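Local coordinates for protein lipid transferase CIDEC (Mus musculus, PDB 4MAC) that transfers triacylglycerol between lipid droplets in white adipose tissue, promoting their fusion and enlargement, and homodimerises through the CIDE-N domain described here, at residues L43-K48 / V78-Q83; P9-C14 / G26-S31. One frame throughout, in Å; residues are numbered along the deposited sequence.

Contact 1 of 2, residues L43-K48 / V78-Q83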
loop_
_atom_site.group_PDB
_atom_site.type_symbol
_atom_site.label_atom_id
_atom_site.label_comp_id
_atom_site.label_asym_id
_atom_site.label_seq_id
_atom_site.Cartn_x
_atom_site.Cartn_y
_atom_site.Cartn_z
ATOM N N LEU A 43 -3.674 -9.676 -3.740
ATOM C CA LEU A 43 -2.297 -10.045 -3.461
ATOM C C LEU A 43 -1.896 -11.297 -4.317
ATOM O O LEU A 43 -0.735 -11.717 -4.328
ATOM C CB LEU A 43 -2.177 -10.314 -1.943
ATOM C CG LEU A 43 -2.256 -9.119 -0.957
ATOM C CD1 LEU A 43 -2.035 -9.591 0.469
ATOM C CD2 LEU A 43 -1.144 -8.101 -1.289
ATOM N N LYS A 44 -2.850 -11.858 -5.057
ATOM C CA LYS A 44 -2.602 -13.030 -5.924
ATOM C C LYS A 44 -2.244 -14.244 -5.057
ATOM O O LYS A 44 -1.268 -14.942 -5.309
ATOM C CB LYS A 44 -1.481 -12.735 -6.920
ATOM C CG LYS A 44 -1.717 -11.467 -7.793
ATOM C CD LYS A 44 -0.724 -11.458 -8.983
ATOM C CE LYS A 44 -1.184 -10.490 -10.121
ATOM N NZ LYS A 44 -2.191 -11.023 -11.120
ATOM N N LEU A 45 -3.014 -14.448 -3.994
ATOM C CA LEU A 45 -2.706 -15.492 -3.018
ATOM C C LEU A 45 -3.109 -16.812 -3.628
ATOM O O LEU A 45 -4.100 -16.860 -4.333
ATOM C CB LEU A 45 -3.535 -15.265 -1.752
ATOM C CG LEU A 45 -3.284 -13.962 -0.982
ATOM C CD1 LEU A 45 -4.157 -13.907 0.238
ATOM C CD2 LEU A 45 -1.820 -13.850 -0.587
ATOM N N LYS A 46 -2.370 -17.882 -3.372
ATOM C CA LYS A 46 -2.716 -19.193 -3.955
ATOM C C LYS A 46 -4.042 -19.789 -3.433
ATOM O O LYS A 46 -4.632 -20.617 -4.097
ATOM C CB LYS A 46 -1.545 -20.196 -3.820
ATOM C CG LYS A 46 -1.191 -20.569 -2.408
ATOM C CD LYS A 46 -0.176 -21.755 -2.317
ATOM C CE LYS A 46 0.026 -22.180 -0.842
ATOM N NZ LYS A 46 1.342 -22.802 -0.511
ATOM N N ASP A 47 -4.524 -19.336 -2.287
ATOM C CA ASP A 47 -5.762 -19.813 -1.718
ATOM C C ASP A 47 -6.223 -18.745 -0.723
ATOM O O ASP A 47 -5.534 -17.730 -0.532
ATOM C CB ASP A 47 -5.533 -21.152 -0.961
ATOM C CG ASP A 47 -6.805 -22.070 -0.959
ATOM O OD1 ASP A 47 -7.930 -21.549 -0.764
ATOM O OD2 ASP A 47 -6.670 -23.316 -1.139
ATOM N N LYS A 48 -7.354 -19.011 -0.074
ATOM C CA LYS A 48 -8.026 -18.074 0.826
ATOM C C LYS A 48 -7.193 -17.836 2.074
ATOM O O LYS A 48 -6.447 -18.716 2.513
ATOM C CB LYS A 48 -9.384 -18.650 1.222
ATOM C CG LYS A 48 -10.488 -17.617 1.386
ATOM C CD LYS A 48 -11.822 -18.045 0.712
ATOM C CE LYS A 48 -12.822 -18.696 1.697
ATOM N NZ LYS A 48 -13.957 -17.767 2.046
ATOM N N VAL A 78 -1.020 -11.232 5.683
ATOM C CA VAL A 78 -1.958 -12.325 5.590
ATOM C C VAL A 78 -1.230 -13.656 5.682
ATOM O O VAL A 78 -0.149 -13.844 5.120
ATOM C CB VAL A 78 -2.898 -12.264 4.366
ATOM C CG1 VAL A 78 -3.488 -10.894 4.272
ATOM C CG2 VAL A 78 -2.187 -12.596 3.085
ATOM N N LEU A 79 -1.832 -14.577 6.394
ATOM C CA LEU A 79 -1.281 -15.917 6.482
ATOM C C LEU A 79 -2.273 -16.871 5.880
ATOM O O LEU A 79 -3.470 -16.825 6.191
ATOM C CB LEU A 79 -1.013 -16.283 7.946
ATOM C CG LEU A 79 0.294 -15.959 8.642
ATOM C CD1 LEU A 79 1.149 -14.923 8.009
ATOM C CD2 LEU A 79 0.021 -15.599 10.110
ATOM N N LEU A 80 -1.773 -17.744 5.021
ATOM C CA LEU A 80 -2.600 -18.825 4.473
ATOM C C LEU A 80 -2.483 -19.993 5.445
ATOM O O LEU A 80 -1.568 -20.024 6.300
ATOM C CB LEU A 80 -2.030 -19.232 3.088
ATOM C CG LEU A 80 -1.961 -18.097 2.071
ATOM C CD1 LEU A 80 -1.419 -18.606 0.706
ATOM C CD2 LEU A 80 -3.333 -17.490 1.951
ATOM N N LYS A 81 -3.376 -20.975 5.301
ATOM C CA LYS A 81 -3.286 -22.218 6.060
ATOM C C LYS A 81 -1.863 -22.667 6.331
ATOM O O LYS A 81 -1.073 -22.897 5.392
ATOM C CB LYS A 81 -4.032 -23.338 5.343
ATOM C CG LYS A 81 -3.871 -24.663 6.029
ATOM C CD LYS A 81 -4.915 -25.711 5.551
ATOM C CE LYS A 81 -4.870 -26.864 6.558
ATOM N NZ LYS A 81 -4.851 -28.176 5.885
ATOM N N GLY A 82 -1.522 -22.764 7.625
ATOM C CA GLY A 82 -0.225 -23.306 8.016
ATOM C C GLY A 82 1.012 -22.432 7.849
ATOM O O GLY A 82 2.113 -22.867 8.215
ATOM N N GLN A 83 0.861 -21.224 7.293
ATOM C CA GLN A 83 1.923 -20.222 7.260
ATOM C C GLN A 83 2.044 -19.614 8.632
ATOM O O GLN A 83 1.059 -19.513 9.377
ATOM C CB GLN A 83 1.591 -19.089 6.300
ATOM C CG GLN A 83 2.359 -19.175 4.995
ATOM C CD GLN A 83 1.678 -18.453 3.872
ATOM O OE1 GLN A 83 0.933 -17.499 4.077
ATOM N NE2 GLN A 83 1.932 -18.898 2.651
#

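Contact 2 of 2, residues P9-C14 / G26-S31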
loop_
_atom_site.group_PDB
_atom_site.type_symbol
_atom_site.label_atom_id
_atom_site.label_comp_id
_atom_site.label_asym_id
_atom_site.label_seq_id
_atom_site.Cartn_x
_atom_site.Cartn_y
_atom_site.Cartn_z
ATOM N N PRO A 9 -19.207 2.737 7.244
ATOM C CA PRO A 9 -19.903 3.100 5.993
ATOM C C PRO A 9 -18.906 3.518 4.911
ATOM O O PRO A 9 -19.034 3.111 3.761
ATOM C CB PRO A 9 -20.774 4.285 6.420
ATOM C CG PRO A 9 -21.118 3.963 7.854
ATOM C CD PRO A 9 -19.909 3.270 8.427
ATOM N N ARG A 10 -17.900 4.283 5.319
ATOM C CA ARG A 10 -16.754 4.681 4.473
ATOM C C ARG A 10 -15.616 3.691 4.616
ATOM O O ARG A 10 -15.195 3.446 5.703
ATOM C CB ARG A 10 -16.231 6.043 4.926
ATOM C CG ARG A 10 -16.784 6.479 6.309
ATOM C CD ARG A 10 -16.263 5.741 7.581
ATOM N NE ARG A 10 -16.207 6.668 8.707
ATOM C CZ ARG A 10 -15.211 7.543 8.929
ATOM N NH1 ARG A 10 -14.148 7.613 8.117
ATOM N NH2 ARG A 10 -15.273 8.367 9.971
ATOM N N ALA A 11 -15.113 3.156 3.515
ATOM C CA ALA A 11 -13.971 2.243 3.573
ATOM C C ALA A 11 -12.705 2.924 4.067
ATOM O O ALA A 11 -12.495 4.126 3.797
ATOM C CB ALA A 11 -13.736 1.599 2.209
ATOM N N ARG A 12 -11.873 2.145 4.774
ATOM C CA ARG A 12 -10.612 2.600 5.386
ATOM C C ARG A 12 -9.380 1.952 4.693
ATOM O O ARG A 12 -9.427 0.782 4.250
ATOM C CB ARG A 12 -10.700 2.367 6.912
ATOM C CG ARG A 12 -9.418 2.236 7.734
ATOM C CD ARG A 12 -9.114 0.768 8.114
ATOM N NE ARG A 12 -8.756 0.653 9.533
ATOM C CZ ARG A 12 -7.539 0.440 10.042
ATOM N NH1 ARG A 12 -7.428 0.369 11.353
ATOM N NH2 ARG A 12 -6.445 0.299 9.286
ATOM N N PRO A 13 -8.295 2.738 4.541
ATOM C CA PRO A 13 -7.085 2.266 3.880
ATOM C C PRO A 13 -6.231 1.301 4.740
ATOM O O PRO A 13 -5.885 1.637 5.878
ATOM C CB PRO A 13 -6.314 3.567 3.579
ATOM C CG PRO A 13 -6.754 4.507 4.579
ATOM C CD PRO A 13 -8.217 4.186 4.821
ATOM N N CYS A 14 -5.865 0.147 4.168
ATOM C CA CYS A 14 -5.095 -0.887 4.876
ATOM C C CYS A 14 -3.884 -1.169 4.029
ATOM O O CYS A 14 -4.026 -1.255 2.798
ATOM C CB CYS A 14 -5.913 -2.176 5.018
ATOM S SG CYS A 14 -7.530 -1.890 5.764
ATOM N N GLY A 26 -1.924 -1.440 -0.936
ATOM C CA GLY A 26 -2.957 -0.644 -0.261
ATOM C C GLY A 26 -4.352 -1.099 -0.672
ATOM O O GLY A 26 -4.651 -1.138 -1.855
ATOM N N ILE A 27 -5.182 -1.505 0.290
ATOM C CA ILE A 27 -6.486 -2.052 -0.030
ATOM C C ILE A 27 -7.490 -1.274 0.779
ATOM O O ILE A 27 -7.241 -0.998 1.960
ATOM C CB ILE A 27 -6.597 -3.548 0.383
ATOM C CG1 ILE A 27 -5.520 -4.390 -0.319
ATOM C CG2 ILE A 27 -8.032 -4.093 0.146
ATOM C CD1 ILE A 27 -5.502 -5.860 0.012
ATOM N N MET A 28 -8.607 -0.912 0.157
ATOM C CA MET A 28 -9.664 -0.211 0.872
ATOM C C MET A 28 -10.629 -1.204 1.515
ATOM O O MET A 28 -11.021 -2.155 0.869
ATOM C CB MET A 28 -10.401 0.723 -0.115
ATOM C CG MET A 28 -9.531 1.915 -0.593
ATOM S SD MET A 28 -8.859 2.911 0.765
ATOM C CE MET A 28 -10.357 3.527 1.544
ATOM N N ALA A 29 -11.036 -1.009 2.776
ATOM C CA ALA A 29 -11.903 -2.009 3.396
ATOM C C ALA A 29 -12.886 -1.433 4.398
ATOM O O ALA A 29 -12.568 -0.492 5.113
ATOM C CB ALA A 29 -11.055 -3.078 4.096
ATOM N N HIS A 30 -14.075 -2.024 4.459
ATOM C CA HIS A 30 -15.109 -1.541 5.353
ATOM C C HIS A 30 -15.090 -2.270 6.687
ATOM O O HIS A 30 -15.706 -1.786 7.626
ATOM C CB HIS A 30 -16.484 -1.741 4.713
ATOM C CG HIS A 30 -16.671 -0.919 3.489
ATOM N ND1 HIS A 30 -17.021 0.421 3.543
ATOM C CD2 HIS A 30 -16.498 -1.220 2.181
ATOM C CE1 HIS A 30 -17.089 0.897 2.310
ATOM N NE2 HIS A 30 -16.771 -0.076 1.466
ATOM N N SER A 31 -14.448 -3.447 6.736
ATOM C CA SER A 31 -14.348 -4.278 7.929
ATOM C C SER A 31 -13.210 -5.278 7.751
ATOM O O SER A 31 -12.660 -5.405 6.659
ATOM C CB SER A 31 -15.633 -5.096 8.104
ATOM O OG SER A 31 -15.848 -5.884 6.925
#

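Contact 1 of 2, residues L43-K48 / V78-Q83
K48 and L80 are the backbone partners nearest to each other, with CA atoms 6.6 Å apart, and no hydrogen bond joins 43-48 to 78-83; the contact rests on apolar side chains and on L80 packing against backbone carbonyls. L80 is its centre. Its two methyls diverge: CD1 lies 3.7 Å from K46 CG, whereas CD2 is 3.3 Å from D47 O and also near K48 O, so one branch rests on an aliphatic chain and the other on backbone carbonyls. K46 offers its methylenes because CG stands between the backbone N and carbonyl carbon (chi1 65°) and the chain then runs extended past L80. Deeper in, V78 CG2 is 3.7 Å from L45 CD1, the two side chains crossing at a slant, and 4.0 Å from L43 CD1, which it meets tip to tip. V39 of helix 32-43 touches both L45 and V78, continuing the apolar layer. Each segment is also braced internally. K48 N donates to D47 OD1 on its anti lone pair (2.7 Å), while L80 N makes an almost straight bond, 176° at the hydrogen, to Q83 OE1, approaching from above the amide carbonyl plane. Q83 N returns to L80 O (2.9 Å), closing a type II turn with G82 at positive phi. Such packing of the loop after helix 32-43 against 75-80, last in sequence but central in the sheet, fits the ubiquitin-like roll of CIDE-N domains.

Contact 2 of 2, residues P9-C14 / G26-S31
M28 meets P13 and A11 through a chain that leaves with CG anti to the carbonyl carbon (chi1 -69°) and then bends at chi2 and chi3, folding SD and CE back over the neighbouring strand. SD comes to 3.6 Å from P13 CA, with the proline ring and the methionine side by side and pointing the same way, and CE reaches A11 O at 3.2 Å. H30, likewise with CG anti to the carbonyl carbon (chi1 -65°), brings its ring to A11: the A11 CB methyl sits over one face in a CH-pi contact, 3.6 Å from the centroid and 18° off the normal. P9 O lies at the edge of that ring, near its plane, while H30 ND1 is hydrogen-bonded to T8 O.

From R12 to C14 the backbone pairs antiparallel with I27-A29, in the beta hairpin of strands 12-17 and 24-29. R12 N donates to A29 O (2.7 Å) in a straight bond, and A29 N returns to R12 O; C14 N to I27 O and I27 N to C14 O (2.8 Å) repeat the pattern, leaving P13 and M28 as the non-hydrogen-bonded pair between. On the face of R12, C14, I27 and A29, the C14 SG atom lies 4.1 Å from A29 CB, and R12 makes a cation-pi contact with F67. Backbone bonding thus fixes the register, while P13 and M28 present an apolar surface on which Y66 of the second subunit packs, consistent with a part in the homodimer.

Contact 1 and contact 2 lie on opposite sides of the chain's centre, with their own centres about 20 Å apart and nearest atoms about 5 Å apart, so they do not touch. One sheet connects them: strand 12-17 of contact 2 runs parallel to its neighbour 75-80 of contact 1, and V78 bonds through its backbone to S17. Helix 32-43 is a second bridge, since V39 touches both I27 and V78. Their surroundings differ. The second subunit reaches 9-14 and 26-31, including backbone bonds from G26, but touches neither segment of contact 1. Contact 2 therefore lies at the subunit interface of the crystal, consistent with the homodimerisation of CIDE-N that is crucial for lipid transfer.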